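Local coordinates for decapping and exoribonuclease protein 1 (Kluyveromyces lactis, PDB 4GPS), which hydrolyses NAD caps and methylguanosine caps from the 5' ends of RNAs, using a divalent metal cation, and is also a 5'-3' exoribonuclease, at residues A[181-184]-A[185-189]; A[348-351]-A[352-356]; A[375-378]-A[379-383]. One frame throughout, in Å; residues are numbered along the deposited sequence.

Contact 1: residues A[181-184]-A[185-189]; sequences LRHH and IIDII
R182 and I186, one turn apart on helix 182-190, run side by side in the same direction, the methyl end of the isoleucine resting against the aliphatic root of the arginine. I186 CD1 lies 3.5 Å from R182 CG and 4.0 Å from R182 CD. The arginine leaves the backbone with CG trans to N (chi1 -177°), stays extended at chi2 and bends at chi3 (60°). Its carbon stem makes the closest approach to I186, while the polar end is turned to other partners: NH1 forms a salt bridge with E293, a ligand of the divalent metal, and a weak hydrogen bond with Q317 O, while NE holds a citrate probably left from the crystallisation liquor.

The next pair is polar but unbonded. D187 CG is folded back beside its own backbone N, and the carboxylate comes to the imidazole of H183 with the two planes 80° apart. The approach is made by a ring carbon, H183 CD2, at 3.3 Å from D187 OD2. That oxygen also lies 3.2 Å from H183 O, an acceptor facing an acceptor, a cost that the salt bridge from D187 OD1 to R313 would probably offset. H183 ND1 is turned to the citrate.

Beneath the side chains the backbone is regular. I186 N bonds to R182 O at 2.9 Å, and I188 N reaches H184 O at 3.1 Å.

The helix follows directly on strand 176-181, and its first turn is joined to strand 273-285 by backbone bonds between R182 and Q278. I186 and I189 pack on I316 of helix 305-319, whereas I185, I188 and I189 meet F381, I380 and F377 of helix 370-393.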
loop_
_atom_site.group_PDB
_atom_site.type_symbol
_atom_site.label_atom_id
_atom_site.label_comp_id
_atom_site.label_asym_id
_atom_site.label_seq_id
_atom_site.Cartn_x
_atom_site.Cartn_y
_atom_site.Cartn_z
ATOM N N LEU A 181 -7.051 -2.563 -5.656
ATOM C CA LEU A 181 -5.837 -3.193 -5.147
ATOM C C LEU A 181 -5.197 -2.076 -4.295
ATOM O O LEU A 181 -5.353 -0.882 -4.605
ATOM C CB LEU A 181 -4.894 -3.552 -6.274
ATOM C CG LEU A 181 -5.531 -4.500 -7.275
ATOM C CD1 LEU A 181 -4.658 -4.566 -8.540
ATOM C CD2 LEU A 181 -5.743 -5.869 -6.603
ATOM N N ARG A 182 -4.500 -2.447 -3.222
ATOM C CA ARG A 182 -3.872 -1.465 -2.353
ATOM C C ARG A 182 -2.937 -0.485 -3.091
ATOM O O ARG A 182 -2.900 0.703 -2.782
ATOM C CB ARG A 182 -3.091 -2.167 -1.251
ATOM C CG ARG A 182 -2.471 -1.193 -0.280
ATOM C CD ARG A 182 -1.894 -1.903 0.912
ATOM N NE ARG A 182 -0.886 -2.821 0.445
ATOM C CZ ARG A 182 -0.107 -3.511 1.253
ATOM N NH1 ARG A 182 -0.227 -3.366 2.565
ATOM N NH2 ARG A 182 0.773 -4.358 0.749
ATOM N N HIS A 183 -2.185 -0.993 -4.059
ATOM C CA HIS A 183 -1.255 -0.186 -4.841
ATOM C C HIS A 183 -1.882 1.118 -5.352
ATOM O O HIS A 183 -1.252 2.167 -5.301
ATOM C CB HIS A 183 -0.729 -1.003 -6.040
ATOM C CG HIS A 183 0.548 -0.478 -6.602
ATOM N ND1 HIS A 183 1.784 -0.815 -6.086
ATOM C CD2 HIS A 183 0.787 0.435 -7.578
ATOM C CE1 HIS A 183 2.728 -0.132 -6.714
ATOM N NE2 HIS A 183 2.152 0.635 -7.624
ATOM N N HIS A 184 -3.114 1.064 -5.854
ATOM C CA HIS A 184 -3.738 2.279 -6.379
ATOM C C HIS A 184 -4.214 3.234 -5.315
ATOM O O HIS A 184 -4.297 4.432 -5.579
ATOM C CB HIS A 184 -4.897 1.964 -7.314
ATOM C CG HIS A 184 -4.515 1.082 -8.451
ATOM N ND1 HIS A 184 -3.359 1.275 -9.178
ATOM C CD2 HIS A 184 -5.092 -0.038 -8.943
ATOM C CE1 HIS A 184 -3.235 0.304 -10.064
ATOM N NE2 HIS A 184 -4.272 -0.506 -9.942
ATOM N N ILE A 185 -4.547 2.723 -4.126
ATOM C CA ILE A 185 -4.973 3.620 -3.078
ATOM C C ILE A 185 -3.679 4.333 -2.659
ATOM O O ILE A 185 -3.634 5.549 -2.537
ATOM C CB ILE A 185 -5.642 2.872 -1.882
ATOM C CG1 ILE A 185 -6.889 2.087 -2.352
ATOM C CG2 ILE A 185 -6.087 3.878 -0.862
ATOM C CD1 ILE A 185 -7.890 2.970 -3.090
ATOM N N ILE A 186 -2.608 3.587 -2.478
ATOM C CA ILE A 186 -1.371 4.237 -2.137
ATOM C C ILE A 186 -1.024 5.315 -3.209
ATOM O O ILE A 186 -0.688 6.456 -2.851
ATOM C CB ILE A 186 -0.217 3.204 -2.002
ATOM C CG1 ILE A 186 -0.470 2.319 -0.793
ATOM C CG2 ILE A 186 1.142 3.911 -1.820
ATOM C CD1 ILE A 186 0.236 0.983 -0.883
ATOM N N ASP A 187 -1.126 4.984 -4.502
ATOM C CA ASP A 187 -0.778 5.957 -5.546
ATOM C C ASP A 187 -1.572 7.253 -5.407
ATOM O O ASP A 187 -1.023 8.339 -5.561
ATOM C CB ASP A 187 -1.029 5.438 -6.984
ATOM C CG ASP A 187 -0.078 4.315 -7.412
ATOM O OD1 ASP A 187 1.121 4.326 -7.028
ATOM O OD2 ASP A 187 -0.553 3.416 -8.159
ATOM N N ILE A 188 -2.869 7.129 -5.151
ATOM C CA ILE A 188 -3.713 8.286 -5.023
ATOM C C ILE A 188 -3.331 9.130 -3.812
ATOM O O ILE A 188 -3.328 10.341 -3.906
ATOM C CB ILE A 188 -5.181 7.871 -4.901
ATOM C CG1 ILE A 188 -5.666 7.331 -6.241
ATOM C CG2 ILE A 188 -6.021 9.064 -4.381
ATOM C CD1 ILE A 188 -6.858 6.376 -6.123
ATOM N N ILE A 189 -2.997 8.501 -2.687
ATOM C CA ILE A 189 -2.636 9.265 -1.508
ATOM C C ILE A 189 -1.278 9.948 -1.730
ATOM O O ILE A 189 -1.024 11.030 -1.186
ATOM C CB ILE A 189 -2.566 8.349 -0.253
ATOM C CG1 ILE A 189 -3.947 7.777 0.032
ATOM C CG2 ILE A 189 -2.095 9.126 0.976
ATOM C CD1 ILE A 189 -3.890 6.486 0.893
#

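Contact 2: residues A[348-351]-A[352-356]; sequences DIYH and KINNS
The hydroxyl of Y350, whose ring carries N354 over one face, is gripped by two hydrogen-bond partners beyond the helix, V76 O and N371 OD1. N354 CB sits 4.0 Å from the ring centroid, a CH-pi contact displaced toward the rim on the hydroxyl side, and the two side chains run alongside one another. Y350 reaches this place because its CG is trans to the backbone N (chi1 180°), which leans the ring outward and toward the helix end, beside N354. A phenylalanine at Y350 would probably keep the face under N354 but leave V76 O and N371 OD1 without their shared mate and the ring less firmly fixed.

The backbone beneath shows how the helix stops. K352 N bonds to D348 O at 3.0 Å, a good helical bond, but Y350 O receives only weak bonds, from I353 N at 3.1 Å and from N354 N at 2.8 Å. N354 is the first residue to leave helical torsions. The side chain of I353 packs on L311, L312 and W315 of helix 305-319.

The chemistry thus implies that, where main-chain bonding weakens, the contact with N354 and the hydroxyl's bonds outside the helix probably fix the tyrosine ring.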
loop_
_atom_site.group_PDB
_atom_site.type_symbol
_atom_site.label_atom_id
_atom_site.label_comp_id
_atom_site.label_asym_id
_atom_site.label_seq_id
_atom_site.Cartn_x
_atom_site.Cartn_y
_atom_site.Cartn_z
ATOM N N ASP A 348 6.403 3.038 14.834
ATOM C CA ASP A 348 7.832 3.228 14.596
ATOM C C ASP A 348 8.085 3.910 13.241
ATOM O O ASP A 348 8.833 4.906 13.184
ATOM C CB ASP A 348 8.601 1.896 14.664
ATOM C CG ASP A 348 8.429 1.179 16.014
ATOM O OD1 ASP A 348 8.659 1.807 17.070
ATOM O OD2 ASP A 348 8.066 -0.021 16.022
ATOM N N ILE A 349 7.494 3.408 12.149
ATOM C CA ILE A 349 7.729 4.081 10.859
ATOM C C ILE A 349 7.207 5.498 10.986
ATOM O O ILE A 349 7.828 6.415 10.499
ATOM C CB ILE A 349 6.983 3.470 9.665
ATOM C CG1 ILE A 349 7.439 2.054 9.440
ATOM C CG2 ILE A 349 7.340 4.250 8.394
ATOM C CD1 ILE A 349 8.910 1.997 9.016
ATOM N N TYR A 350 6.074 5.664 11.662
ATOM C CA TYR A 350 5.472 6.992 11.854
ATOM C C TYR A 350 6.413 7.982 12.536
ATOM O O TYR A 350 6.608 9.104 12.072
ATOM C CB TYR A 350 4.211 6.902 12.714
ATOM C CG TYR A 350 3.594 8.249 12.917
ATOM C CD1 TYR A 350 2.950 8.896 11.869
ATOM C CD2 TYR A 350 3.728 8.930 14.131
ATOM C CE1 TYR A 350 2.452 10.201 12.008
ATOM C CE2 TYR A 350 3.233 10.242 14.283
ATOM C CZ TYR A 350 2.591 10.869 13.208
ATOM O OH TYR A 350 2.063 12.141 13.336
ATOM N N HIS A 351 6.965 7.550 13.662
ATOM C CA HIS A 351 7.868 8.383 14.436
ATOM C C HIS A 351 9.100 8.746 13.598
ATOM O O HIS A 351 9.560 9.871 13.664
ATOM C CB HIS A 351 8.279 7.667 15.745
ATOM C CG HIS A 351 9.347 8.386 16.518
ATOM N ND1 HIS A 351 9.140 9.618 17.115
ATOM C CD2 HIS A 351 10.657 8.090 16.711
ATOM C CE1 HIS A 351 10.279 10.048 17.630
ATOM N NE2 HIS A 351 11.214 9.142 17.398
ATOM N N LYS A 352 9.629 7.811 12.807
ATOM C CA LYS A 352 10.797 8.120 11.983
ATOM C C LYS A 352 10.470 9.271 10.998
ATOM O O LYS A 352 11.324 10.119 10.738
ATOM C CB LYS A 352 11.261 6.850 11.229
ATOM C CG LYS A 352 12.662 6.915 10.590
ATOM C CD LYS A 352 13.121 5.510 10.186
ATOM C CE LYS A 352 14.553 5.489 9.643
ATOM N NZ LYS A 352 15.586 6.027 10.613
ATOM N N ILE A 353 9.240 9.329 10.481
ATOM C CA ILE A 353 8.888 10.399 9.535
ATOM C C ILE A 353 8.147 11.608 10.104
ATOM O O ILE A 353 7.893 12.563 9.368
ATOM C CB ILE A 353 8.078 9.864 8.295
ATOM C CG1 ILE A 353 6.734 9.294 8.727
ATOM C CG2 ILE A 353 8.867 8.757 7.577
ATOM C CD1 ILE A 353 5.946 8.761 7.556
ATOM N N ASN A 354 7.806 11.589 11.397
ATOM C CA ASN A 354 7.106 12.740 12.014
ATOM C C ASN A 354 7.610 13.031 13.434
ATOM O O ASN A 354 7.276 12.313 14.381
ATOM C CB ASN A 354 5.589 12.496 12.038
ATOM C CG ASN A 354 4.799 13.718 12.496
ATOM O OD1 ASN A 354 4.607 14.684 11.746
ATOM N ND2 ASN A 354 4.332 13.677 13.730
ATOM N N ASN A 355 8.457 14.051 13.557
ATOM C CA ASN A 355 9.020 14.483 14.839
ATOM C C ASN A 355 9.148 15.973 14.722
ATOM O O ASN A 355 9.109 16.522 13.617
ATOM C CB ASN A 355 10.464 13.992 15.149
ATOM C CG ASN A 355 11.021 13.037 14.119
ATOM O OD1 ASN A 355 10.550 11.905 13.972
ATOM N ND2 ASN A 355 12.057 13.480 13.415
ATOM N N SER A 356 9.362 16.607 15.871
ATOM C CA SER A 356 9.543 18.053 15.941
ATOM C C SER A 356 10.935 18.400 15.396
ATOM O O SER A 356 11.267 19.561 15.163
ATOM C CB SER A 356 9.352 18.549 17.398
ATOM O OG SER A 356 9.661 17.553 18.365
#

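Contact 3: residues A[375-378]-A[379-383]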
loop_
_atom_site.group_PDB
_atom_site.type_symbol
_atom_site.label_atom_id
_atom_site.label_comp_id
_atom_site.label_asym_id
_atom_site.label_seq_id
_atom_site.Cartn_x
_atom_site.Cartn_y
_atom_site.Cartn_z
ATOM N N ASP A 375 -4.818 14.146 5.351
ATOM C CA ASP A 375 -5.799 15.176 4.982
ATOM C C ASP A 375 -6.128 15.087 3.496
ATOM O O ASP A 375 -7.310 15.167 3.100
ATOM C CB ASP A 375 -5.289 16.591 5.293
ATOM C CG ASP A 375 -5.190 16.878 6.788
ATOM O OD1 ASP A 375 -5.958 16.297 7.605
ATOM O OD2 ASP A 375 -4.335 17.713 7.140
ATOM N N TRP A 376 -5.082 14.920 2.675
ATOM C CA TRP A 376 -5.229 14.791 1.229
ATOM C C TRP A 376 -6.139 13.592 0.909
ATOM O O TRP A 376 -7.022 13.675 0.046
ATOM C CB TRP A 376 -3.867 14.560 0.590
ATOM C CG TRP A 376 -3.969 14.089 -0.824
ATOM C CD1 TRP A 376 -3.658 12.849 -1.291
ATOM C CD2 TRP A 376 -4.421 14.849 -1.967
ATOM N NE1 TRP A 376 -3.882 12.784 -2.641
ATOM C CE2 TRP A 376 -4.351 13.992 -3.085
ATOM C CE3 TRP A 376 -4.881 16.167 -2.146
ATOM C CZ2 TRP A 376 -4.720 14.408 -4.377
ATOM C CZ3 TRP A 376 -5.247 16.575 -3.427
ATOM C CH2 TRP A 376 -5.165 15.695 -4.525
ATOM N N PHE A 377 -5.876 12.482 1.611
ATOM C CA PHE A 377 -6.630 11.248 1.486
ATOM C C PHE A 377 -8.138 11.511 1.649
ATOM O O PHE A 377 -8.939 11.109 0.803
ATOM C CB PHE A 377 -6.154 10.260 2.560
ATOM C CG PHE A 377 -6.934 8.985 2.608
ATOM C CD1 PHE A 377 -7.443 8.522 3.809
ATOM C CD2 PHE A 377 -7.055 8.180 1.476
ATOM C CE1 PHE A 377 -8.040 7.260 3.887
ATOM C CE2 PHE A 377 -7.647 6.924 1.537
ATOM C CZ PHE A 377 -8.133 6.460 2.746
ATOM N N GLN A 378 -8.495 12.160 2.759
ATOM C CA GLN A 378 -9.876 12.520 3.088
ATOM C C GLN A 378 -10.466 13.391 2.005
ATOM O O GLN A 378 -11.645 13.231 1.664
ATOM C CB GLN A 378 -9.936 13.314 4.404
ATOM C CG GLN A 378 -9.793 12.462 5.678
ATOM C CD GLN A 378 -10.928 11.443 5.824
ATOM O OE1 GLN A 378 -12.093 11.766 5.567
ATOM N NE2 GLN A 378 -10.593 10.218 6.245
ATOM N N HIS A 379 -9.647 14.305 1.472
ATOM C CA HIS A 379 -10.098 15.234 0.434
ATOM C C HIS A 379 -10.424 14.657 -0.943
ATOM O O HIS A 379 -11.594 14.702 -1.332
ATOM C CB HIS A 379 -9.103 16.395 0.241
ATOM C CG HIS A 379 -9.576 17.435 -0.734
ATOM N ND1 HIS A 379 -10.497 18.404 -0.404
ATOM C CD2 HIS A 379 -9.280 17.634 -2.042
ATOM C CE1 HIS A 379 -10.748 19.157 -1.463
ATOM N NE2 HIS A 379 -10.021 18.712 -2.469
ATOM N N ILE A 380 -9.434 14.134 -1.684
ATOM C CA ILE A 380 -9.721 13.629 -3.043
ATOM C C ILE A 380 -10.675 12.498 -3.058
ATOM O O ILE A 380 -11.376 12.340 -4.047
ATOM C CB ILE A 380 -8.506 13.091 -3.894
ATOM C CG1 ILE A 380 -7.325 12.845 -3.000
ATOM C CG2 ILE A 380 -8.276 13.949 -5.148
ATOM C CD1 ILE A 380 -7.422 11.514 -2.408
ATOM N N PHE A 381 -10.711 11.671 -2.014
ATOM C CA PHE A 381 -11.695 10.612 -2.115
ATOM C C PHE A 381 -13.123 11.144 -2.096
ATOM O O PHE A 381 -13.972 10.627 -2.802
ATOM C CB PHE A 381 -11.447 9.510 -1.089
ATOM C CG PHE A 381 -10.514 8.456 -1.592
ATOM C CD1 PHE A 381 -10.982 7.437 -2.403
ATOM C CD2 PHE A 381 -9.150 8.511 -1.298
ATOM C CE1 PHE A 381 -10.102 6.475 -2.914
ATOM C CE2 PHE A 381 -8.279 7.574 -1.797
ATOM C CZ PHE A 381 -8.747 6.546 -2.609
ATOM N N GLN A 382 -13.364 12.215 -1.348
ATOM C CA GLN A 382 -14.689 12.807 -1.293
ATOM C C GLN A 382 -14.917 13.502 -2.633
ATOM O O GLN A 382 -15.985 13.404 -3.233
ATOM C CB GLN A 382 -14.778 13.817 -0.141
ATOM C CG GLN A 382 -16.171 14.416 0.085
ATOM C CD GLN A 382 -17.227 13.357 0.392
ATOM O OE1 GLN A 382 -16.913 12.303 0.932
ATOM N NE2 GLN A 382 -18.483 13.641 0.047
ATOM N N VAL A 383 -13.898 14.190 -3.126
ATOM C CA VAL A 383 -14.032 14.855 -4.411
ATOM C C VAL A 383 -14.309 13.801 -5.516
ATOM O O VAL A 383 -15.254 13.952 -6.309
ATOM C CB VAL A 383 -12.759 15.699 -4.698
ATOM C CG1 VAL A 383 -12.754 16.195 -6.131
ATOM C CG2 VAL A 383 -12.696 16.878 -3.712
#
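W376 and I380, four residues apart, make the first-shell contact: the isoleucine lies across one face of the indole, over its six-membered ring. The methyl I380 CG2 is 3.6 Å from W376 CH2. I380 CG1 also sits above this face, but its exact place is doubtful, because the model sets it too close to the ring. With CG trans to the backbone N (chi1 166°), the tryptophan swings forward along the axis and offers its face to the following turn.

F377 uses the same kind of rotamer (chi1 175°) to reach F381. Their centroids are 5.2 Å apart with the planes at 75°, an oblique pairing in which F377 CE2 and F381 CE2 approach to 3.5 Å. The second phenylalanine is also turned so that F377 O lies at its edge, in the ring plane, 3.3 Å from F381 CD2. The bond from F381 N to that carbonyl, F377 O, is weak, at 3.4 Å.

The backbone sets this spacing. H379 N bonds to D375 O at 3.0 Å, and I380 N to W376 O at the same length. One turn on, V383 CG2 covers a face of the H379 ring, 3.4 Å above its plane.

Farther out, W376 NE1 bonds to I188 O and its ring meets F67 edge-to-face, while F381 meets F178 in the same manner. Q378 and Q382 reach L269 O and E272 through their amide nitrogens.

The whole is an i/i+4 arrangement of apolar side chains on one side of a long helix, which docks by I380, F377 and F381 on helix 182-190 within this PD-(D/E)XK nuclease-like fold, away from its annotated sites.

How the contacts relate
All three are i/i+4 contacts on helices, yet place in the fold sets their chemistry. Contact 1 is the most central, about 6 Å from the chain centre to its own, and mixes a buried isoleucine face with charged ends, one of which, R182, bridges to the metal ligand E293. Contacts 2 and 3, at 18 and 17 Å, are only partly buried: one finishes a helix with a polar tether, the other is built on aromatic faces. Contacts 1 and 3 meet directly, through isoleucine and aromatic side chains and one polar bond, so helices 182-190 and 370-393 pack against each other. Contact 2 touches neither, but shares helix 305-319 with contact 1 and meets the start of helix 370-393.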